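Local coordinates for protein VP2 (Primate bocaparvovirus 1, PDB 7L0Y) that self-assembles, sixty copies together, into the T=1 icosahedral capsid of human bocavirus 1, a shell about 26 nm across, at residues P395-K400 and I416-P421; H47-E52 and V67-T72; S273-P278 and G375-F380; R472-L477 and C508-T513. All coordinates share one frame; numbering follows the deposited sequence.

In the fold
The four contacts are spread over one capsid subunit and none touches another. Interaction 1 lies nearest the middle, its centre about 9 Å from the centre of the chain, and the centres of interactions 2, 3 and 4 are each 25 to 26 Å from it. Interaction 2, a hairpin, lies across the chain's centre from both interaction 3 and interaction 4, about 45 and 43 Å away between centres. Interactions 3 and 4 come to about 13 Å at their nearest atoms and both meet the same neighbouring subunit; interactions 1 and 3 share another. All four combine packing within the chain with contacts between subunits of the shell.

Interaction 1: P395-K400 and I416-P421; sequences PIWCKK and IAMDHP
W397 pairs with I416, C398 with A417 and K399 with M418 in a short two-stranded parallel sheet. Four backbone hydrogen bonds join the segments. I416 N donates to I396 O, C398 N to I416 O and M418 N to C398 O; the last donor approaches almost in line with its carbonyl bond. K400 N closes the series on M418 O at 2.7 Å, nearly straight at 177°.

One lysine adds a polar link from its side chain. The K399 chain leaves with CG anti to the backbone N and runs extended until a final turn at chi4 (61°), which brings NZ to 2.9 Å from D419 O. K400, by contrast, lays its aliphatic part along the backbone of the other segment, with CD 3.5 Å from D419 N.

The apolar contacts gather on the face that carries W397, K399, I416 and M418. P421 CB sits over one face of the indole, 3.8 Å from the centroid of the W397 five-membered ring, a CH-pi contact. The sulfur of M418 takes an oblique Met-aromatic position and reaches W397 CB at 3.8 Å. The P421 ring also crosses the K399 chain at about a right angle, CD lying 3.8 Å from K399 CG. M418 packs in turn on F222 and C224 of strand 215-232, while on the other face C398 and A417 meet W274 of a neighbouring subunit.

The arrangement is a two-stranded parallel pair within the long insertion between strands 215-232 and 424-429 of the parvovirus jelly-roll coat protein, close to the centre of the chain.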
# COMPACT_ATOMS: atom_id res chain seq x y z
N PRO A 395 3.20 93.24 -47.86
CA PRO A 395 2.28 92.45 -47.03
C PRO A 395 2.39 90.97 -47.35
O PRO A 395 2.67 90.58 -48.48
CB PRO A 395 0.91 92.99 -47.42
CG PRO A 395 1.18 94.35 -47.93
CD PRO A 395 2.50 94.30 -48.60
N ILE A 396 2.16 90.15 -46.34
CA ILE A 396 2.26 88.71 -46.52
C ILE A 396 0.99 88.16 -47.14
O ILE A 396 1.00 87.60 -48.25
CB ILE A 396 2.58 88.02 -45.18
CG1 ILE A 396 3.89 88.54 -44.63
CG2 ILE A 396 2.67 86.53 -45.38
CD1 ILE A 396 4.17 88.09 -43.24
N TRP A 397 -0.13 88.30 -46.45
CA TRP A 397 -1.39 87.70 -46.87
C TRP A 397 -2.43 88.78 -47.15
O TRP A 397 -2.31 89.92 -46.71
CB TRP A 397 -1.95 86.74 -45.83
CG TRP A 397 -2.20 87.40 -44.52
CD1 TRP A 397 -3.29 88.13 -44.16
CD2 TRP A 397 -1.35 87.37 -43.37
NE1 TRP A 397 -3.17 88.57 -42.88
CE2 TRP A 397 -1.99 88.11 -42.36
CE3 TRP A 397 -0.11 86.79 -43.10
CZ2 TRP A 397 -1.42 88.29 -41.11
CZ3 TRP A 397 0.44 86.97 -41.86
CH2 TRP A 397 -0.21 87.72 -40.88
N CYS A 398 -3.44 88.39 -47.91
CA CYS A 398 -4.73 89.04 -47.90
C CYS A 398 -5.78 87.97 -47.68
O CYS A 398 -5.54 86.80 -47.97
CB CYS A 398 -5.02 89.80 -49.20
SG CYS A 398 -6.57 90.73 -49.17
N LYS A 399 -6.92 88.36 -47.15
CA LYS A 399 -8.00 87.40 -46.97
C LYS A 399 -8.80 87.26 -48.25
O LYS A 399 -9.16 88.25 -48.89
CB LYS A 399 -8.90 87.83 -45.82
CG LYS A 399 -9.98 86.82 -45.52
CD LYS A 399 -10.85 87.26 -44.38
CE LYS A 399 -12.01 86.31 -44.22
NZ LYS A 399 -11.56 84.93 -43.91
N LYS A 400 -9.06 86.01 -48.64
CA LYS A 400 -9.93 85.74 -49.77
C LYS A 400 -11.35 86.16 -49.43
O LYS A 400 -11.87 85.76 -48.39
CB LYS A 400 -9.93 84.26 -50.11
CG LYS A 400 -8.61 83.70 -50.53
CD LYS A 400 -8.68 82.19 -50.64
CE LYS A 400 -7.33 81.60 -51.02
NZ LYS A 400 -7.34 80.13 -51.06
N ILE A 416 -0.43 87.02 -50.47
CA ILE A 416 -0.98 85.68 -50.64
C ILE A 416 -2.43 85.69 -50.20
O ILE A 416 -2.73 85.98 -49.04
CB ILE A 416 -0.17 84.65 -49.85
CG1 ILE A 416 1.25 84.58 -50.39
CG2 ILE A 416 -0.84 83.29 -49.91
CD1 ILE A 416 2.20 83.87 -49.49
N ALA A 417 -3.34 85.37 -51.11
CA ALA A 417 -4.75 85.25 -50.77
C ALA A 417 -4.95 83.99 -49.94
O ALA A 417 -4.56 82.89 -50.37
CB ALA A 417 -5.61 85.22 -52.02
N MET A 418 -5.53 84.14 -48.76
CA MET A 418 -5.75 83.03 -47.85
C MET A 418 -7.21 82.95 -47.49
O MET A 418 -7.88 83.98 -47.35
CB MET A 418 -4.91 83.16 -46.58
CG MET A 418 -3.43 82.95 -46.78
SD MET A 418 -2.55 83.08 -45.22
CE MET A 418 -3.17 81.62 -44.39
N ASP A 419 -7.72 81.73 -47.35
CA ASP A 419 -9.09 81.54 -46.92
C ASP A 419 -9.28 81.95 -45.46
O ASP A 419 -10.24 82.63 -45.12
CB ASP A 419 -9.50 80.09 -47.15
CG ASP A 419 -8.55 79.11 -46.50
OD1 ASP A 419 -7.68 79.54 -45.71
OD2 ASP A 419 -8.64 77.90 -46.81
N HIS A 420 -8.35 81.55 -44.59
CA HIS A 420 -8.37 81.93 -43.18
C HIS A 420 -6.98 82.39 -42.78
O HIS A 420 -6.18 81.60 -42.27
CB HIS A 420 -8.85 80.77 -42.31
CG HIS A 420 -10.24 80.32 -42.65
ND1 HIS A 420 -11.35 81.08 -42.38
CD2 HIS A 420 -10.68 79.19 -43.25
CE1 HIS A 420 -12.43 80.44 -42.80
NE2 HIS A 420 -12.05 79.29 -43.33
N PRO A 421 -6.67 83.65 -42.99
CA PRO A 421 -5.43 84.21 -42.47
C PRO A 421 -5.48 84.25 -40.95
O PRO A 421 -6.54 84.03 -40.35
CB PRO A 421 -5.40 85.62 -43.07
CG PRO A 421 -6.80 85.95 -43.30
CD PRO A 421 -7.48 84.67 -43.68

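Interaction 2: H47-E52 and V67-T72; sequences HLYKTE and VTTPWT
H47 meets P70 where a beta hairpin, formed by strands 50-53 and 65-69, leaves its regular pairing: H47 CA lies 3.8 Å from P70 CB. Next along the chain, P70 CD packs beside the carbonyl oxygen of L48, 3.3 Å from L48 O, which also accepts a hydrogen bond from N45.

Y49 carries most of the side-chain packing. Its CG is anti to its own carbonyl carbon (chi1 -74°), and the phenol lies against the corner at P70, where CD stands over the ring centre at 3.6 Å in a CH-pi contact. T69 CG2 approaches the same ring obliquely, 3.5 Å from Y49 CE1. T69 OG1 accepts from W71 N, an ST turn spanning the corner, and is also hydrogen-bonded to Y167 O. The hydroxyl end of Y49 reaches the indole edge of W71, and it is hydrogen-bonded to E203 and L202, E203 also holding W71 NE1.

At K50 the antiparallel pairing begins. K50 and T68 form a hydrogen-bonded pair, K50 N to T68 O at 3.1 Å and T68 N to K50 O at 2.8 Å. T51 and V67 follow as a non-hydrogen-bonded pair on the other face, with T51 CG2 3.8 Å from V67 CB; T51 OG1 bonds to V493 O of a neighbouring subunit, which ties the hairpin edge into the capsid.

E52 bends back at chi2 (85°) across the T68 side chain. T68 OG1, which is also bonded to N45 ND2, donates to the syn lone pair of E52 OE2 over 3.1 Å.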
# COMPACT_ATOMS: atom_id res chain seq x y z
N HIS A 47 -14.58 105.76 -25.76
CA HIS A 47 -15.34 104.55 -25.45
C HIS A 47 -16.67 104.48 -26.19
O HIS A 47 -17.61 103.84 -25.72
CB HIS A 47 -15.59 104.42 -23.94
CG HIS A 47 -14.34 104.21 -23.15
ND1 HIS A 47 -13.65 103.02 -23.17
CD2 HIS A 47 -13.66 105.02 -22.32
CE1 HIS A 47 -12.60 103.11 -22.38
NE2 HIS A 47 -12.58 104.32 -21.85
N LEU A 48 -16.76 105.09 -27.36
CA LEU A 48 -18.01 105.09 -28.10
C LEU A 48 -17.84 104.41 -29.44
O LEU A 48 -16.75 104.36 -30.02
CB LEU A 48 -18.53 106.52 -28.31
CG LEU A 48 -19.02 107.22 -27.05
CD1 LEU A 48 -19.39 108.64 -27.37
CD2 LEU A 48 -20.21 106.48 -26.50
N TYR A 49 -18.93 103.85 -29.93
CA TYR A 49 -19.10 103.51 -31.33
C TYR A 49 -19.75 104.68 -32.04
O TYR A 49 -20.85 105.10 -31.66
CB TYR A 49 -19.95 102.25 -31.50
CG TYR A 49 -19.26 100.97 -31.16
CD1 TYR A 49 -18.69 100.20 -32.14
CD2 TYR A 49 -19.18 100.53 -29.85
CE1 TYR A 49 -18.08 99.02 -31.85
CE2 TYR A 49 -18.56 99.36 -29.54
CZ TYR A 49 -18.01 98.60 -30.55
OH TYR A 49 -17.39 97.42 -30.26
N LYS A 50 -19.07 105.22 -33.03
CA LYS A 50 -19.55 106.34 -33.80
C LYS A 50 -19.60 105.93 -35.26
O LYS A 50 -18.91 105.01 -35.68
CB LYS A 50 -18.64 107.56 -33.65
CG LYS A 50 -18.51 108.05 -32.23
CD LYS A 50 -17.44 109.10 -32.12
CE LYS A 50 -17.27 109.55 -30.69
NZ LYS A 50 -16.15 110.52 -30.54
N THR A 51 -20.43 106.62 -36.03
CA THR A 51 -20.40 106.51 -37.48
C THR A 51 -20.03 107.87 -38.05
O THR A 51 -20.15 108.88 -37.36
CB THR A 51 -21.73 106.03 -38.06
OG1 THR A 51 -22.76 106.93 -37.67
CG2 THR A 51 -22.05 104.63 -37.55
N GLU A 52 -19.52 107.89 -39.27
CA GLU A 52 -19.16 109.13 -39.94
C GLU A 52 -19.49 108.98 -41.40
O GLU A 52 -19.20 107.94 -42.00
CB GLU A 52 -17.67 109.46 -39.77
CG GLU A 52 -17.24 109.73 -38.35
CD GLU A 52 -16.89 108.46 -37.60
OE1 GLU A 52 -16.97 107.37 -38.20
OE2 GLU A 52 -16.56 108.55 -36.40
N VAL A 67 -17.87 103.35 -39.42
CA VAL A 67 -18.11 103.26 -37.99
C VAL A 67 -16.78 103.00 -37.31
O VAL A 67 -16.07 102.04 -37.65
CB VAL A 67 -19.17 102.20 -37.67
CG1 VAL A 67 -18.99 101.08 -38.57
CG2 VAL A 67 -19.00 101.71 -36.24
N THR A 68 -16.43 103.87 -36.38
CA THR A 68 -15.21 103.76 -35.60
C THR A 68 -15.54 103.18 -34.23
O THR A 68 -16.61 103.43 -33.68
CB THR A 68 -14.52 105.11 -35.46
OG1 THR A 68 -15.44 106.06 -34.91
CG2 THR A 68 -14.05 105.61 -36.80
N THR A 69 -14.63 102.40 -33.70
CA THR A 69 -14.90 101.63 -32.51
C THR A 69 -13.97 102.08 -31.39
O THR A 69 -12.96 102.74 -31.65
CB THR A 69 -14.71 100.14 -32.78
OG1 THR A 69 -13.32 99.87 -32.99
CG2 THR A 69 -15.46 99.73 -34.03
N PRO A 70 -14.30 101.77 -30.14
CA PRO A 70 -13.34 101.99 -29.05
C PRO A 70 -12.12 101.09 -29.11
O PRO A 70 -11.17 101.32 -28.36
CB PRO A 70 -14.18 101.73 -27.80
CG PRO A 70 -15.25 100.83 -28.26
CD PRO A 70 -15.59 101.27 -29.64
N TRP A 71 -12.14 100.06 -29.94
CA TRP A 71 -11.12 99.03 -30.00
C TRP A 71 -9.90 99.44 -30.83
O TRP A 71 -9.96 100.29 -31.71
CB TRP A 71 -11.72 97.76 -30.59
CG TRP A 71 -12.70 97.12 -29.70
CD1 TRP A 71 -14.03 97.40 -29.62
CD2 TRP A 71 -12.45 96.06 -28.80
NE1 TRP A 71 -14.61 96.59 -28.69
CE2 TRP A 71 -13.67 95.75 -28.18
CE3 TRP A 71 -11.31 95.34 -28.45
CZ2 TRP A 71 -13.78 94.75 -27.23
CZ3 TRP A 71 -11.43 94.36 -27.51
CH2 TRP A 71 -12.65 94.07 -26.90
N THR A 72 -8.78 98.79 -30.52
CA THR A 72 -7.58 98.81 -31.33
C THR A 72 -7.19 97.37 -31.64
O THR A 72 -7.72 96.44 -31.05
CB THR A 72 -6.41 99.53 -30.64
OG1 THR A 72 -6.14 98.91 -29.38
CG2 THR A 72 -6.70 100.98 -30.44

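Interaction 3: S273-P278 and G375-F380; sequences SWMTGP and GDIWMF
I377 pushes the end of its side chain against T276 and M275. Its CG1 branch runs anti to the backbone N (chi1 173°) and delivers CD1 to 3.5 Å from T276 CB, the two side chains crossing at about a right angle. The same methyl lies 4.1 Å from M275 SD, whose chain slides past I377 in the opposite direction. The other branch, CG2, lies beside the backbone of G277, 3.4 Å from G277 O.

M275 also serves F380. Bends at chi2 (60°) and chi3 fold the thioether back beside the F380 ring, placing M275 CG 3.8 Å from F380 CD2 and the terminal CE 4.0 Å from F380 CE2; the approach to the ring is oblique. At the other end of the contact P278 lies against the main chain of 377-379. P278 CA makes a C-H...O contact of 3.5 Å with I377 O, and P278 CG rests 4.1 Å from M379 CA.

Segment 375-380 contains strand 376-377, which pairs antiparallel with strand 279-280 just after P278; there I377 bonds to the backbone of G279. L363 of strand 361-366 packs on M275, T276 and I377, and T276 OG1 is bonded to L362 O. W378 meets W378 of two neighbouring subunits edge-to-face, an arrangement consistent with a three-fold axis of the capsid.

Between the two segments themselves there is no hydrogen bond. Cohesion across them thus rests on dispersion and on the fit of buried methyl, thioether, proline and phenyl groups, while the directional bonds that orient each segment come from its other neighbours.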
# COMPACT_ATOMS: atom_id res chain seq x y z
N SER A 273 3.30 77.12 -77.36
CA SER A 273 1.95 76.87 -76.89
C SER A 273 1.59 77.73 -75.70
O SER A 273 0.49 77.58 -75.15
CB SER A 273 1.76 75.40 -76.54
OG SER A 273 1.82 74.58 -77.69
N TRP A 274 2.47 78.62 -75.27
CA TRP A 274 2.28 79.31 -74.00
C TRP A 274 2.10 80.80 -74.23
O TRP A 274 2.80 81.41 -75.03
CB TRP A 274 3.45 79.01 -73.07
CG TRP A 274 3.52 77.56 -72.83
CD1 TRP A 274 4.41 76.68 -73.36
CD2 TRP A 274 2.57 76.77 -72.12
NE1 TRP A 274 4.12 75.40 -72.96
CE2 TRP A 274 2.98 75.43 -72.20
CE3 TRP A 274 1.43 77.08 -71.38
CZ2 TRP A 274 2.29 74.41 -71.58
CZ3 TRP A 274 0.75 76.07 -70.77
CH2 TRP A 274 1.18 74.74 -70.87
N MET A 275 1.14 81.37 -73.52
CA MET A 275 0.62 82.70 -73.77
C MET A 275 1.04 83.66 -72.67
O MET A 275 1.29 83.27 -71.54
CB MET A 275 -0.92 82.64 -73.88
CG MET A 275 -1.63 83.98 -73.97
SD MET A 275 -1.15 84.99 -75.36
CE MET A 275 -2.04 84.18 -76.67
N THR A 276 1.16 84.93 -73.05
CA THR A 276 1.36 86.00 -72.08
C THR A 276 0.29 85.94 -71.00
O THR A 276 -0.89 85.71 -71.28
CB THR A 276 1.30 87.35 -72.79
OG1 THR A 276 2.34 87.42 -73.77
CG2 THR A 276 1.47 88.47 -71.83
N GLY A 277 0.70 86.13 -69.75
CA GLY A 277 -0.23 86.14 -68.65
C GLY A 277 -1.16 87.33 -68.68
O GLY A 277 -1.03 88.24 -69.50
N PRO A 278 -2.13 87.36 -67.76
CA PRO A 278 -3.16 88.40 -67.82
C PRO A 278 -2.64 89.75 -67.38
O PRO A 278 -1.71 89.86 -66.57
CB PRO A 278 -4.23 87.87 -66.86
CG PRO A 278 -3.92 86.44 -66.69
CD PRO A 278 -2.45 86.33 -66.77
N GLY A 375 -3.35 95.82 -75.62
CA GLY A 375 -3.49 96.53 -74.36
C GLY A 375 -4.05 95.67 -73.24
O GLY A 375 -3.41 95.49 -72.20
N ASP A 376 -5.23 95.10 -73.45
CA ASP A 376 -5.89 94.28 -72.45
C ASP A 376 -5.77 92.82 -72.84
O ASP A 376 -6.41 92.38 -73.79
CB ASP A 376 -7.36 94.65 -72.29
CG ASP A 376 -7.55 95.97 -71.61
OD1 ASP A 376 -6.59 96.46 -70.99
OD2 ASP A 376 -8.67 96.52 -71.69
N ILE A 377 -4.96 92.09 -72.11
CA ILE A 377 -4.89 90.65 -72.24
C ILE A 377 -5.62 90.06 -71.04
O ILE A 377 -5.26 90.30 -69.89
CB ILE A 377 -3.45 90.14 -72.36
CG1 ILE A 377 -3.45 88.61 -72.31
CG2 ILE A 377 -2.57 90.73 -71.31
CD1 ILE A 377 -2.18 88.02 -72.77
N TRP A 378 -6.67 89.31 -71.33
CA TRP A 378 -7.48 88.73 -70.30
C TRP A 378 -6.96 87.34 -69.96
O TRP A 378 -5.99 86.85 -70.54
CB TRP A 378 -8.93 88.69 -70.76
CG TRP A 378 -9.47 90.04 -70.94
CD1 TRP A 378 -9.41 90.80 -72.06
CD2 TRP A 378 -10.18 90.81 -69.97
NE1 TRP A 378 -10.01 92.01 -71.85
CE2 TRP A 378 -10.50 92.04 -70.57
CE3 TRP A 378 -10.57 90.59 -68.65
CZ2 TRP A 378 -11.20 93.03 -69.91
CZ3 TRP A 378 -11.25 91.57 -67.99
CH2 TRP A 378 -11.57 92.78 -68.62
N MET A 379 -7.59 86.71 -68.99
CA MET A 379 -7.28 85.33 -68.69
C MET A 379 -7.57 84.49 -69.93
O MET A 379 -8.57 84.70 -70.61
CB MET A 379 -8.08 84.90 -67.47
CG MET A 379 -7.81 83.57 -66.88
SD MET A 379 -8.64 83.53 -65.27
CE MET A 379 -8.45 81.83 -64.80
N PHE A 380 -6.65 83.61 -70.27
CA PHE A 380 -6.68 82.86 -71.52
C PHE A 380 -6.02 81.52 -71.23
O PHE A 380 -5.18 81.43 -70.34
CB PHE A 380 -5.92 83.64 -72.61
CG PHE A 380 -6.05 83.06 -73.98
CD1 PHE A 380 -7.20 83.29 -74.72
CD2 PHE A 380 -5.03 82.34 -74.54
CE1 PHE A 380 -7.33 82.78 -75.98
CE2 PHE A 380 -5.16 81.82 -75.81
CZ PHE A 380 -6.31 82.05 -76.53

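Interaction 4: R472-L477 and C508-T513; sequences RRHTAL and CMPVKT
This is a buried contact between two parts of the long irregular connection that follows strand 446-462 and precedes strand 516-517; the H474 imidazole, carried by 472-477, is held by 508-513. The CG of H474 is anti to its carbonyl carbon (chi1 -67°), and the ring lies with one face on M509. M509 CB stands 3.8 Å from the ring centroid and only 3° off the normal, a CH-pi contact. At the edge, H474 NE2 donates to P510 O over 2.8 Å, with the acceptor near the ring plane and an angle of 148° at the hydrogen. T513 CG2 comes obliquely to 3.3 Å from H474 NE2.

R472 extends across T513 at about a right angle, so that T513 OG1 lies over one face of the guanidinium, a packing contact without a hydrogen bond. R472 and R473 belong to the stretch assigned as a nuclear localization signal. R473 N bonds to T475 OG1 of a neighbouring subunit, and the reverse bond is also made.

The NE2 bond at the edge and M509 over the face together restrain the ring's tilt and rotation; the bond requires a proton on NE2 and is compatible with either a neutral or a charged ring.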
# COMPACT_ATOMS: atom_id res chain seq x y z
N ARG A 472 23.23 85.40 -59.42
CA ARG A 472 23.03 86.66 -58.73
C ARG A 472 22.56 86.45 -57.30
O ARG A 472 21.74 85.57 -57.02
CB ARG A 472 22.00 87.50 -59.48
CG ARG A 472 21.70 88.79 -58.83
CD ARG A 472 20.65 89.53 -59.59
NE ARG A 472 20.36 90.80 -58.96
CZ ARG A 472 19.57 91.72 -59.50
NH1 ARG A 472 19.35 92.86 -58.86
NH2 ARG A 472 18.99 91.49 -60.67
N ARG A 473 23.07 87.27 -56.38
CA ARG A 473 22.69 87.24 -54.98
C ARG A 473 22.44 88.65 -54.50
O ARG A 473 22.83 89.63 -55.14
CB ARG A 473 23.77 86.56 -54.13
CG ARG A 473 24.01 85.12 -54.49
CD ARG A 473 22.85 84.29 -54.04
NE ARG A 473 22.96 82.91 -54.46
CZ ARG A 473 22.46 82.44 -55.60
NH1 ARG A 473 21.82 83.25 -56.42
NH2 ARG A 473 22.59 81.16 -55.90
N HIS A 474 21.77 88.77 -53.36
CA HIS A 474 21.64 90.06 -52.70
C HIS A 474 22.87 90.35 -51.87
O HIS A 474 23.32 89.50 -51.10
CB HIS A 474 20.39 90.12 -51.83
CG HIS A 474 19.11 90.08 -52.61
ND1 HIS A 474 18.76 91.06 -53.50
CD2 HIS A 474 18.09 89.20 -52.59
CE1 HIS A 474 17.59 90.78 -54.03
NE2 HIS A 474 17.16 89.65 -53.49
N THR A 475 23.40 91.55 -52.01
CA THR A 475 24.63 91.93 -51.34
C THR A 475 24.48 93.33 -50.76
O THR A 475 23.75 94.17 -51.28
CB THR A 475 25.82 91.87 -52.29
OG1 THR A 475 27.02 92.19 -51.59
CG2 THR A 475 25.64 92.81 -53.46
N ALA A 476 25.19 93.56 -49.65
CA ALA A 476 25.22 94.89 -49.05
C ALA A 476 25.84 95.92 -49.97
O ALA A 476 25.65 97.12 -49.75
CB ALA A 476 25.99 94.85 -47.74
N LEU A 477 26.58 95.50 -50.99
CA LEU A 477 27.21 96.46 -51.88
C LEU A 477 26.20 97.20 -52.74
O LEU A 477 26.55 98.21 -53.36
CB LEU A 477 28.24 95.76 -52.76
CG LEU A 477 29.41 95.16 -52.00
CD1 LEU A 477 30.36 94.45 -52.94
CD2 LEU A 477 30.15 96.21 -51.19
N CYS A 508 15.45 96.61 -51.00
CA CYS A 508 14.43 95.85 -50.29
C CYS A 508 14.57 94.35 -50.51
O CYS A 508 13.86 93.58 -49.86
CB CYS A 508 13.05 96.32 -50.72
SG CYS A 508 12.67 98.00 -50.25
N MET A 509 15.47 93.93 -51.40
CA MET A 509 15.81 92.53 -51.64
C MET A 509 14.58 91.73 -52.06
O MET A 509 14.09 90.90 -51.29
CB MET A 509 16.44 91.93 -50.39
CG MET A 509 17.77 92.54 -50.05
SD MET A 509 18.43 91.91 -48.51
CE MET A 509 17.42 92.80 -47.33
N PRO A 510 14.06 91.95 -53.26
CA PRO A 510 12.91 91.18 -53.72
C PRO A 510 13.28 89.72 -53.97
O PRO A 510 14.45 89.35 -54.03
CB PRO A 510 12.52 91.88 -55.02
CG PRO A 510 13.77 92.48 -55.49
CD PRO A 510 14.51 92.91 -54.28
N VAL A 511 12.26 88.89 -54.08
CA VAL A 511 12.47 87.49 -54.40
C VAL A 511 12.53 87.32 -55.91
O VAL A 511 12.37 88.29 -56.66
CB VAL A 511 11.38 86.60 -53.79
CG1 VAL A 511 11.43 86.66 -52.28
CG2 VAL A 511 10.01 87.01 -54.30
N LYS A 512 12.78 86.09 -56.36
CA LYS A 512 12.74 85.71 -57.77
C LYS A 512 13.74 86.48 -58.61
O LYS A 512 13.61 86.54 -59.83
CB LYS A 512 11.34 85.90 -58.34
CG LYS A 512 10.32 85.09 -57.64
CD LYS A 512 8.96 85.43 -58.16
CE LYS A 512 7.93 84.61 -57.45
NZ LYS A 512 6.60 84.92 -57.95
N THR A 513 14.73 87.08 -57.98
CA THR A 513 15.81 87.76 -58.69
C THR A 513 17.12 87.00 -58.71
O THR A 513 18.06 87.46 -59.38
CB THR A 513 16.03 89.15 -58.09
OG1 THR A 513 17.09 89.82 -58.78
CG2 THR A 513 16.33 89.06 -56.63